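PDB 5UAM: ulvan Lyase-PL25 from Pseudoalteromonas sp. PLSV, which cleaves ulvan, the main cell-wall polysaccharide of green seaweeds of the Ulvales, as a lyase of polysaccharide lyase family 25. Local coordinates for residues Asp107-His113 with Asp195-Thr199; Gly136-Val142 with Asp154-Pro160; Tyr357-Gly363 with Leu376-Asp382. All blocks are in the same frame, centred on the assembly; numbering follows the deposited sequence. Where two conformers were deposited one is given.

Interaction 1 (Asp107-His113 with Asp195-Thr199); sequences DDEGYIH and DNGRT
Asp107 and Asn196 bring two turns together, a type I turn over Asp107-Gly110 and a type I' turn over Asp195-Arg198, with their CA atoms 5.6 Å apart. Arg198 reaches over Tyr111 with one guanidinium nitrogen in a cation-pi contact: NH2 sits above the centre of the phenol ring, 3.6 Å from Tyr111 CG, and the guanidinium stands edge-on, almost upright on the ring, at 89°. Its NE donates to a water that donates to Asp107 OD2. Asp107 OD2 also accepts a nearly straight bond from His113 NE2 at 2.8 Å; His113 ND1 is hydrogen-bonded to His140 NE2 of the next strand. Asp107 OD1 takes the backbone N-H groups of Glu109, closing an Asx turn, and of Tyr111 from opposite faces of the carboxylate. Asn196 lays its CB against the Asp107 carboxylate, 3.5 Å from OD2, and its amide meets the 107-110 turn through two further waters. Gly197 packs on His113, where a CB would collide with CE1. Asp107 is gripped through both oxygens, and the water ties Arg198 to it; the opposite charges, not in direct contact, are likely to favour this only weakly. The seam rests on water bridges, cation-pi contact and packing, with no direct hydrogen bond.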
loop_
_atom_site.group_PDB
_atom_site.type_symbol
_atom_site.label_atom_id
_atom_site.label_comp_id
_atom_site.label_asym_id
_atom_site.label_seq_id
_atom_site.Cartn_x
_atom_site.Cartn_y
_atom_site.Cartn_z
ATOM N N ASP A 107 4.081 -2.162 18.240
ATOM C CA ASP A 107 5.450 -2.399 18.679
ATOM C C ASP A 107 5.515 -3.506 19.735
ATOM O O ASP A 107 4.498 -4.013 20.215
ATOM C CB ASP A 107 6.155 -1.090 19.062
ATOM C CG ASP A 107 5.710 -0.502 20.375
ATOM O OD1 ASP A 107 5.239 -1.233 21.275
ATOM O OD2 ASP A 107 5.848 0.743 20.517
ATOM N N ASP A 108 6.739 -3.902 20.090
ATOM C CA ASP A 108 6.947 -4.996 21.034
ATOM C C ASP A 108 6.490 -4.674 22.456
ATOM O O ASP A 108 6.438 -5.586 23.289
ATOM C CB ASP A 108 8.421 -5.365 21.073
ATOM C CG ASP A 108 8.809 -6.340 19.991
ATOM O OD1 ASP A 108 7.975 -6.669 19.107
ATOM O OD2 ASP A 108 9.978 -6.779 20.034
ATOM N N GLU A 109 6.180 -3.420 22.772
ATOM C CA GLU A 109 5.573 -3.093 24.051
ATOM C C GLU A 109 4.073 -2.935 23.961
ATOM O O GLU A 109 3.426 -2.623 24.963
ATOM C CB GLU A 109 6.223 -1.852 24.672
ATOM C CG GLU A 109 7.630 -2.129 25.211
ATOM C CD GLU A 109 7.692 -3.225 26.300
ATOM O OE1 GLU A 109 6.792 -3.322 27.181
ATOM O OE2 GLU A 109 8.675 -4.001 26.276
ATOM N N GLY A 110 3.502 -3.181 22.797
ATOM C CA GLY A 110 2.069 -3.143 22.623
ATOM C C GLY A 110 1.514 -1.794 22.237
ATOM O O GLY A 110 0.292 -1.664 22.069
ATOM N N TYR A 111 2.352 -0.785 22.048
ATOM C CA TYR A 111 1.843 0.497 21.596
ATOM C C TYR A 111 1.489 0.414 20.122
ATOM O O TYR A 111 2.185 -0.236 19.341
ATOM C CB TYR A 111 2.870 1.605 21.839
ATOM C CG TYR A 111 3.081 1.869 23.313
ATOM C CD1 TYR A 111 2.261 2.764 23.994
ATOM C CD2 TYR A 111 4.085 1.232 24.030
ATOM C CE1 TYR A 111 2.439 3.017 25.330
ATOM C CE2 TYR A 111 4.267 1.487 25.380
ATOM C CZ TYR A 111 3.433 2.376 26.024
ATOM O OH TYR A 111 3.593 2.642 27.375
ATOM N N ILE A 112 0.394 1.063 19.742
ATOM C CA ILE A 112 -0.047 1.093 18.359
ATOM C C ILE A 112 0.453 2.388 17.746
ATOM O O ILE A 112 0.210 3.479 18.280
ATOM C CB ILE A 112 -1.575 0.971 18.273
ATOM C CG1 ILE A 112 -2.026 -0.297 19.015
ATOM C CG2 ILE A 112 -2.046 0.940 16.819
ATOM C CD1 ILE A 112 -3.441 -0.287 19.422
ATOM N N HIS A 113 1.157 2.268 16.628
ATOM C CA HIS A 113 1.687 3.397 15.889
ATOM C C HIS A 113 0.888 3.592 14.618
ATOM O O HIS A 113 0.539 2.622 13.945
ATOM C CB HIS A 113 3.123 3.108 15.482
ATOM C CG HIS A 113 4.049 2.990 16.640
ATOM N ND1 HIS A 113 4.923 3.985 17.008
ATOM C CD2 HIS A 113 4.200 1.997 17.544
ATOM C CE1 HIS A 113 5.599 3.599 18.075
ATOM N NE2 HIS A 113 5.178 2.391 18.413
ATOM N N ASP A 195 14.133 1.383 19.153
ATOM C CA ASP A 195 13.572 1.665 20.471
ATOM C C ASP A 195 12.052 1.782 20.405
ATOM O O ASP A 195 11.438 2.631 21.061
ATOM C CB ASP A 195 14.210 2.900 21.109
ATOM C CG ASP A 195 13.958 4.170 20.322
ATOM O OD1 ASP A 195 13.272 4.112 19.270
ATOM O OD2 ASP A 195 14.439 5.246 20.769
ATOM N N ASN A 196 11.429 0.892 19.631
ATOM C CA ASN A 196 9.972 0.811 19.543
ATOM C C ASN A 196 9.366 2.069 18.937
ATOM O O ASN A 196 8.250 2.461 19.271
ATOM C CB ASN A 196 9.351 0.480 20.905
ATOM C CG ASN A 196 9.815 -0.860 21.435
ATOM O OD1 ASN A 196 10.132 -1.757 20.664
ATOM N ND2 ASN A 196 9.915 -0.986 22.748
ATOM N N GLY A 197 10.083 2.696 18.013
ATOM C CA GLY A 197 9.527 3.806 17.268
ATOM C C GLY A 197 9.607 5.141 17.964
ATOM O O GLY A 197 9.005 6.112 17.484
ATOM N N ARG A 198 10.342 5.224 19.068
ATOM C CA ARG A 198 10.469 6.475 19.810
ATOM C C ARG A 198 11.530 7.378 19.199
ATOM O O ARG A 198 11.420 8.605 19.298
ATOM C CB ARG A 198 10.752 6.179 21.282
ATOM C CG ARG A 198 9.680 5.334 21.943
ATOM C CD ARG A 198 8.366 6.076 22.033
ATOM N NE ARG A 198 7.268 5.209 22.472
ATOM C CZ ARG A 198 6.098 5.660 22.912
ATOM N NH1 ARG A 198 5.866 6.969 23.004
ATOM N NH2 ARG A 198 5.168 4.796 23.274
ATOM N N THR A 199 12.559 6.804 18.570
ATOM C CA THR A 199 13.506 7.576 17.776
ATOM C C THR A 199 13.869 6.783 16.529
ATOM O O THR A 199 13.913 5.551 16.538
ATOM C CB THR A 199 14.780 7.938 18.541
ATOM O OG1 THR A 199 15.548 6.771 18.757
ATOM C CG2 THR A 199 14.456 8.518 19.886
HETATM O O HOH W 1 6.768 2.430 22.536
HETATM O O HOH W 2 8.978 -2.872 18.519
HETATM O O HOH W 3 10.534 -3.734 23.916
#

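Interaction 2 (Gly136-Val142 with Asp154-Pro160); sequences GANKHAV and DLNNITP
His140 swings its ring toward the 154-160 loop with CG anti to the backbone N (chi1 174°), and Asn157 answers with its CG held between backbone N and carbonyl carbon (chi1 60°), which sets OD1 at the edge of the imidazole. His140 ND1 donates to Asn157 OD1 at 2.7 Å, close to the ring plane, with the amide turned 37° from the ring. In one of its two conformers, Leu155 places CD1 over one face of the ring, 3.5 Å from His140 CE1 in a CH-pi contact, and also packs on Val142 CG1. The backbone of His140 is gripped as well: its N-H runs nearly straight, at 175°, to Asn156 OD1 at 2.9 Å, and its carbonyl oxygen accepts from both Leu155 N and Asn156 N. A side-chain amide oxygen, not a backbone carbonyl of the 154-160 segment, thus receives the His140 N-H. Replacing His140 by an alanine would probably leave Asn157 OD1 and His113 ND1 without their mate on the imidazole. Farther along, Asn138 N bonds to Pro160 O at 2.9 Å, and one water spans Asn138 O and Ile158 O. Ala141 and Asp154 form an antiparallel non-hydrogen-bonded pair at the end of strand 152-154. On the other side of strand 139-143 runs strand 112-116, from which Phe115 stacks on His140, while Ile158 reaches Leu177 of strand 175-180, joining this four-stranded sheet to the next one.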
loop_
_atom_site.group_PDB
_atom_site.type_symbol
_atom_site.label_atom_id
_atom_site.label_comp_id
_atom_site.label_asym_id
_atom_site.label_seq_id
_atom_site.Cartn_x
_atom_site.Cartn_y
_atom_site.Cartn_z
ATOM N N GLY A 136 1.700 18.708 2.824
ATOM C CA GLY A 136 1.345 17.766 3.858
ATOM C C GLY A 136 2.551 17.095 4.468
ATOM O O GLY A 136 3.179 16.231 3.850
ATOM N N ALA A 137 2.848 17.470 5.706
ATOM C CA ALA A 137 3.934 16.864 6.457
ATOM C C ALA A 137 3.555 15.462 6.902
ATOM O O ALA A 137 2.476 15.242 7.477
ATOM C CB ALA A 137 4.233 17.712 7.687
ATOM N N ASN A 138 4.461 14.529 6.678
ATOM C CA ASN A 138 4.280 13.159 7.132
ATOM C C ASN A 138 4.411 13.095 8.651
ATOM O O ASN A 138 5.305 13.707 9.243
ATOM C CB ASN A 138 5.306 12.259 6.447
ATOM C CG ASN A 138 4.810 10.834 6.234
ATOM O OD1 ASN A 138 3.611 10.582 6.022
ATOM N ND2 ASN A 138 5.753 9.888 6.256
ATOM N N LYS A 139 3.531 12.322 9.276
ATOM C CA LYS A 139 3.316 12.371 10.719
ATOM C C LYS A 139 3.281 10.972 11.312
ATOM O O LYS A 139 3.109 9.966 10.624
ATOM C CB LYS A 139 2.018 13.098 11.057
ATOM C CG LYS A 139 2.082 14.586 10.795
ATOM C CD LYS A 139 0.700 15.236 10.873
ATOM C CE LYS A 139 0.789 16.728 10.665
ATOM N NZ LYS A 139 1.405 17.403 11.862
ATOM N N HIS A 140 3.432 10.929 12.639
ATOM C CA HIS A 140 3.540 9.668 13.362
ATOM C C HIS A 140 2.867 9.875 14.707
ATOM O O HIS A 140 3.306 10.720 15.497
ATOM C CB HIS A 140 5.010 9.309 13.532
ATOM C CG HIS A 140 5.286 8.108 14.381
ATOM N ND1 HIS A 140 6.539 7.866 14.914
ATOM C CD2 HIS A 140 4.497 7.089 14.789
ATOM C CE1 HIS A 140 6.505 6.745 15.612
ATOM N NE2 HIS A 140 5.279 6.257 15.549
ATOM N N ALA A 141 1.802 9.127 14.959
ATOM C CA ALA A 141 1.099 9.134 16.226
ATOM C C ALA A 141 1.277 7.789 16.906
ATOM O O ALA A 141 1.489 6.758 16.264
ATOM C CB ALA A 141 -0.386 9.409 16.021
ATOM N N VAL A 142 1.161 7.785 18.232
ATOM C CA VAL A 142 1.285 6.540 18.984
ATOM C C VAL A 142 0.213 6.506 20.063
ATOM O O VAL A 142 -0.161 7.535 20.636
ATOM C CB VAL A 142 2.699 6.378 19.586
ATOM C CG1 VAL A 142 2.955 7.406 20.648
ATOM C CG2 VAL A 142 2.889 4.956 20.129
ATOM N N ASP A 154 1.094 12.674 19.616
ATOM C CA ASP A 154 1.935 12.928 18.468
ATOM C C ASP A 154 3.394 12.637 18.798
ATOM O O ASP A 154 3.906 13.047 19.850
ATOM C CB ASP A 154 1.790 14.395 18.061
ATOM C CG ASP A 154 0.356 14.773 17.757
ATOM O OD1 ASP A 154 -0.329 13.975 17.087
ATOM O OD2 ASP A 154 -0.107 15.850 18.207
ATOM N N LEU A 155 4.104 11.978 17.895
ATOM C CA LEU A 155 5.563 11.937 18.003
ATOM C C LEU A 155 6.246 12.760 16.930
ATOM O O LEU A 155 7.236 13.435 17.199
ATOM C CB LEU A 155 6.082 10.497 17.910
ATOM C CG LEU A 155 5.543 9.521 18.951
ATOM C CD1 LEU A 155 6.252 8.181 18.829
ATOM C CD2 LEU A 155 5.713 10.086 20.364
ATOM N N ASN A 156 5.641 12.801 15.771
ATOM C CA ASN A 156 6.201 13.292 14.531
ATOM C C ASN A 156 7.720 13.350 14.560
ATOM O O ASN A 156 8.310 14.433 14.531
ATOM C CB ASN A 156 5.569 14.654 14.292
ATOM C CG ASN A 156 4.055 14.573 14.325
ATOM O OD1 ASN A 156 3.489 13.524 13.999
ATOM N ND2 ASN A 156 3.390 15.661 14.732
ATOM N N ASN A 157 8.343 12.170 14.633
ATOM C CA ASN A 157 9.784 12.001 14.798
ATOM C C ASN A 157 10.419 11.341 13.567
ATOM O O ASN A 157 11.518 10.766 13.648
ATOM C CB ASN A 157 10.078 11.155 16.040
ATOM C CG ASN A 157 9.465 9.771 15.954
ATOM O OD1 ASN A 157 8.708 9.491 15.043
ATOM N ND2 ASN A 157 9.771 8.914 16.907
ATOM N N ILE A 158 9.724 11.412 12.447
ATOM C CA ILE A 158 10.191 10.972 11.139
ATOM C C ILE A 158 10.272 12.215 10.268
ATOM O O ILE A 158 9.730 13.268 10.609
ATOM C CB ILE A 158 9.246 9.934 10.517
ATOM C CG1 ILE A 158 7.806 10.471 10.411
ATOM C CG2 ILE A 158 9.263 8.660 11.382
ATOM C CD1 ILE A 158 6.838 9.541 9.751
ATOM N N THR A 159 10.973 12.113 9.142
ATOM C CA THR A 159 11.069 13.301 8.305
ATOM C C THR A 159 9.674 13.721 7.835
ATOM O O THR A 159 8.837 12.869 7.507
ATOM C CB THR A 159 11.997 13.113 7.103
ATOM O OG1 THR A 159 11.972 14.328 6.340
ATOM C CG2 THR A 159 11.580 11.931 6.202
ATOM N N PRO A 160 9.385 15.024 7.777
ATOM C CA PRO A 160 8.088 15.441 7.225
ATOM C C PRO A 160 7.970 15.201 5.738
ATOM O O PRO A 160 6.847 15.196 5.208
ATOM C CB PRO A 160 8.039 16.936 7.534
ATOM C CG PRO A 160 9.487 17.340 7.647
ATOM C CD PRO A 160 10.160 16.163 8.284
HETATM O O HOH W 4 8.524 10.260 6.843
HETATM O O HOH W 5 7.019 13.650 11.453
HETATM O O HOH W 6 0.497 16.545 14.435
#

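Interaction 3 (Tyr357-Gly363 with Leu376-Asp382); sequences YERVSRG and LTTYNQD
Tyr357 turns one face of its ring to the edge of Tyr379, an edge-to-face pair with centroids 5.7 Å apart and planes at 79°. Its CG is anti to the backbone N (chi1 -176°), which carries the phenol across to the strand, where Tyr357 OH accepts from Asn380 N at 3.0 Å and donates to Val360 O, and so bridges loop and strand. The Tyr379 ring runs on away from this contact, and its OH bonds to Glu401 OE2. Arg359, bent at chi3, lays one guanidinium face over Asn380 CB, in one of that residue's two conformers, and aims NH1 in plane at a lone pair of Asp382 O, 2.9 Å away; two waters at the guanidinium edge add links to Asp382. Toward the other end, Arg362 N and O bond to Thr378 O and N as a hydrogen-bonded pair. Arg362 O accepts a second hydrogen bond, from Thr377 OG1, 2.9 Å away and 54° out of the carbonyl plane. Gly363 then comes within 3.9 Å of Thr377, CA to CA, where a CB would clash with the threonine. Paired this way, strands 362-367 and 373-381 form an antiparallel hairpin, the first two strands of a four-stranded beta-propeller blade.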
loop_
_atom_site.group_PDB
_atom_site.type_symbol
_atom_site.label_atom_id
_atom_site.label_comp_id
_atom_site.label_asym_id
_atom_site.label_seq_id
_atom_site.Cartn_x
_atom_site.Cartn_y
_atom_site.Cartn_z
ATOM N N TYR A 357 -10.363 -9.044 -19.005
ATOM C CA TYR A 357 -10.955 -7.871 -18.382
ATOM C C TYR A 357 -10.183 -6.638 -18.835
ATOM O O TYR A 357 -8.954 -6.651 -18.910
ATOM C CB TYR A 357 -10.896 -8.030 -16.863
ATOM C CG TYR A 357 -11.558 -6.947 -16.031
ATOM C CD1 TYR A 357 -12.958 -6.810 -15.957
ATOM C CD2 TYR A 357 -10.791 -6.087 -15.289
ATOM C CE1 TYR A 357 -13.533 -5.802 -15.158
ATOM C CE2 TYR A 357 -11.356 -5.101 -14.503
ATOM C CZ TYR A 357 -12.705 -4.960 -14.432
ATOM O OH TYR A 357 -13.221 -3.954 -13.623
ATOM N N GLU A 358 -10.911 -5.583 -19.172
ATOM C CA GLU A 358 -10.309 -4.383 -19.742
ATOM C C GLU A 358 -10.557 -3.136 -18.908
ATOM O O GLU A 358 -10.201 -2.037 -19.355
ATOM C CB GLU A 358 -10.844 -4.138 -21.161
ATOM C CG GLU A 358 -10.669 -5.311 -22.118
ATOM C CD GLU A 358 -9.219 -5.574 -22.489
ATOM O OE1 GLU A 358 -8.969 -6.567 -23.208
ATOM O OE2 GLU A 358 -8.331 -4.798 -22.064
ATOM N N ARG A 359 -11.189 -3.256 -17.741
ATOM C CA ARG A 359 -11.452 -2.116 -16.881
ATOM C C ARG A 359 -10.432 -2.144 -15.743
ATOM O O ARG A 359 -9.361 -2.745 -15.877
ATOM C CB ARG A 359 -12.926 -2.114 -16.438
ATOM C CG ARG A 359 -13.927 -2.047 -17.597
ATOM C CD ARG A 359 -15.384 -2.095 -17.097
ATOM N NE ARG A 359 -15.723 -0.939 -16.261
ATOM C CZ ARG A 359 -16.808 -0.857 -15.491
ATOM N NH1 ARG A 359 -17.666 -1.866 -15.432
ATOM N NH2 ARG A 359 -17.037 0.232 -14.768
ATOM N N VAL A 360 -10.753 -1.516 -14.622
ATOM C CA VAL A 360 -9.818 -1.412 -13.508
ATOM C C VAL A 360 -9.964 -2.625 -12.598
ATOM O O VAL A 360 -11.074 -2.955 -12.158
ATOM C CB VAL A 360 -10.061 -0.122 -12.709
ATOM C CG1 VAL A 360 -9.122 -0.058 -11.511
ATOM C CG2 VAL A 360 -9.925 1.110 -13.603
ATOM N N SER A 361 -8.848 -3.268 -12.267
ATOM C CA SER A 361 -8.858 -4.278 -11.219
ATOM C C SER A 361 -7.658 -4.069 -10.315
ATOM O O SER A 361 -6.607 -3.611 -10.757
ATOM C CB SER A 361 -8.873 -5.713 -11.739
ATOM O OG SER A 361 -7.720 -5.951 -12.539
ATOM N N ARG A 362 -7.832 -4.406 -9.036
ATOM C CA ARG A 362 -6.786 -4.325 -8.027
ATOM C C ARG A 362 -6.930 -5.530 -7.113
ATOM O O ARG A 362 -8.029 -6.054 -6.945
ATOM C CB ARG A 362 -6.915 -3.049 -7.176
ATOM C CG ARG A 362 -6.728 -1.761 -7.947
ATOM C CD ARG A 362 -5.295 -1.576 -8.423
ATOM N NE ARG A 362 -5.152 -0.277 -9.063
ATOM C CZ ARG A 362 -5.248 -0.057 -10.373
ATOM N NH1 ARG A 362 -5.498 -1.054 -11.213
ATOM N NH2 ARG A 362 -5.119 1.172 -10.839
ATOM N N GLY A 363 -5.850 -5.962 -6.484
ATOM C CA GLY A 363 -5.994 -7.069 -5.558
ATOM C C GLY A 363 -4.671 -7.404 -4.912
ATOM O O GLY A 363 -3.612 -7.123 -5.462
ATOM N N LEU A 376 -7.563 -11.890 -3.639
ATOM C CA LEU A 376 -8.819 -11.244 -3.286
ATOM C C LEU A 376 -8.782 -9.916 -4.038
ATOM O O LEU A 376 -7.954 -9.040 -3.741
ATOM C CB LEU A 376 -8.949 -11.090 -1.774
ATOM C CG LEU A 376 -10.285 -10.555 -1.270
ATOM C CD1 LEU A 376 -11.461 -11.323 -1.849
ATOM C CD2 LEU A 376 -10.345 -10.626 0.257
ATOM N N THR A 377 -9.609 -9.812 -5.076
ATOM C CA THR A 377 -9.486 -8.734 -6.044
ATOM C C THR A 377 -10.811 -8.015 -6.218
ATOM O O THR A 377 -11.883 -8.626 -6.167
ATOM C CB THR A 377 -8.923 -9.261 -7.376
ATOM O OG1 THR A 377 -9.052 -8.275 -8.415
ATOM C CG2 THR A 377 -9.633 -10.471 -7.791
ATOM N N THR A 378 -10.732 -6.707 -6.402
ATOM C CA THR A 378 -11.920 -5.933 -6.722
ATOM C C THR A 378 -11.910 -5.503 -8.182
ATOM O O THR A 378 -10.869 -5.154 -8.745
ATOM C CB THR A 378 -12.138 -4.742 -5.781
ATOM O OG1 THR A 378 -13.385 -4.110 -6.098
ATOM C CG2 THR A 378 -11.071 -3.712 -5.915
ATOM N N TYR A 379 -13.097 -5.511 -8.770
ATOM C CA TYR A 379 -13.334 -5.109 -10.145
ATOM C C TYR A 379 -14.775 -4.639 -10.202
ATOM O O TYR A 379 -15.529 -4.817 -9.250
ATOM C CB TYR A 379 -13.035 -6.276 -11.098
ATOM C CG TYR A 379 -13.982 -7.448 -10.990
ATOM C CD1 TYR A 379 -13.810 -8.449 -10.039
ATOM C CD2 TYR A 379 -15.046 -7.559 -11.854
ATOM C CE1 TYR A 379 -14.697 -9.525 -9.976
ATOM C CE2 TYR A 379 -15.940 -8.619 -11.787
ATOM C CZ TYR A 379 -15.756 -9.603 -10.850
ATOM O OH TYR A 379 -16.647 -10.653 -10.795
ATOM N N ASN A 380 -15.162 -4.003 -11.297
ATOM C CA ASN A 380 -16.552 -3.622 -11.466
ATOM C C ASN A 380 -17.188 -4.432 -12.584
ATOM O O ASN A 380 -16.542 -4.791 -13.574
ATOM C CB ASN A 380 -16.739 -2.107 -11.663
ATOM C CG ASN A 380 -16.861 -1.346 -10.323
ATOM O OD1 ASN A 380 -16.111 -1.620 -9.372
ATOM N ND2 ASN A 380 -17.792 -0.398 -10.245
ATOM N N GLN A 381 -18.462 -4.741 -12.398
ATOM C CA GLN A 381 -19.288 -5.327 -13.437
ATOM C C GLN A 381 -20.417 -4.336 -13.623
ATOM O O GLN A 381 -21.236 -4.139 -12.716
ATOM C CB GLN A 381 -19.826 -6.708 -13.068
ATOM C CG GLN A 381 -20.629 -7.287 -14.244
ATOM C CD GLN A 381 -21.221 -8.658 -13.987
ATOM O OE1 GLN A 381 -21.745 -8.933 -12.907
ATOM N NE2 GLN A 381 -21.155 -9.526 -14.995
ATOM N N ASP A 382 -20.453 -3.696 -14.785
ATOM C CA ASP A 382 -21.385 -2.600 -15.016
ATOM C C ASP A 382 -21.076 -1.575 -13.926
ATOM O O ASP A 382 -19.898 -1.249 -13.716
ATOM C CB ASP A 382 -22.804 -3.152 -15.047
ATOM C CG ASP A 382 -22.990 -4.244 -16.101
ATOM O OD1 ASP A 382 -22.469 -4.085 -17.226
ATOM O OD2 ASP A 382 -23.648 -5.263 -15.798
HETATM O O HOH W 7 -18.523 -4.165 -16.960
HETATM O O HOH W 8 -18.586 1.561 -12.773
#

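How the interactions relate
Interactions 1 and 2 are contiguous, their centres 14 Å apart, and meet in the sheet that holds the neighbouring strands 112-116 and 139-143. His113 ND1 and His140 NE2 lie 2.7 Å apart, a probable hydrogen bond that continues a hydrogen-bonded chain from Asp107 to Asn157; Asn157 ND2 bonds to Gly197 O and, more weakly, to Arg198 O. Interaction 3 belongs to another sheet across the chain's centre, its own centre 37 Å from that of interaction 1 and 34 Å from that of interaction 2. Interaction 1 lies away from the catalytic and substrate-binding residues, whereas Asn138 lies about 8 Å from the proton donor His99 and Arg362 about 9 Å from substrate-binding Asn36, between side chains.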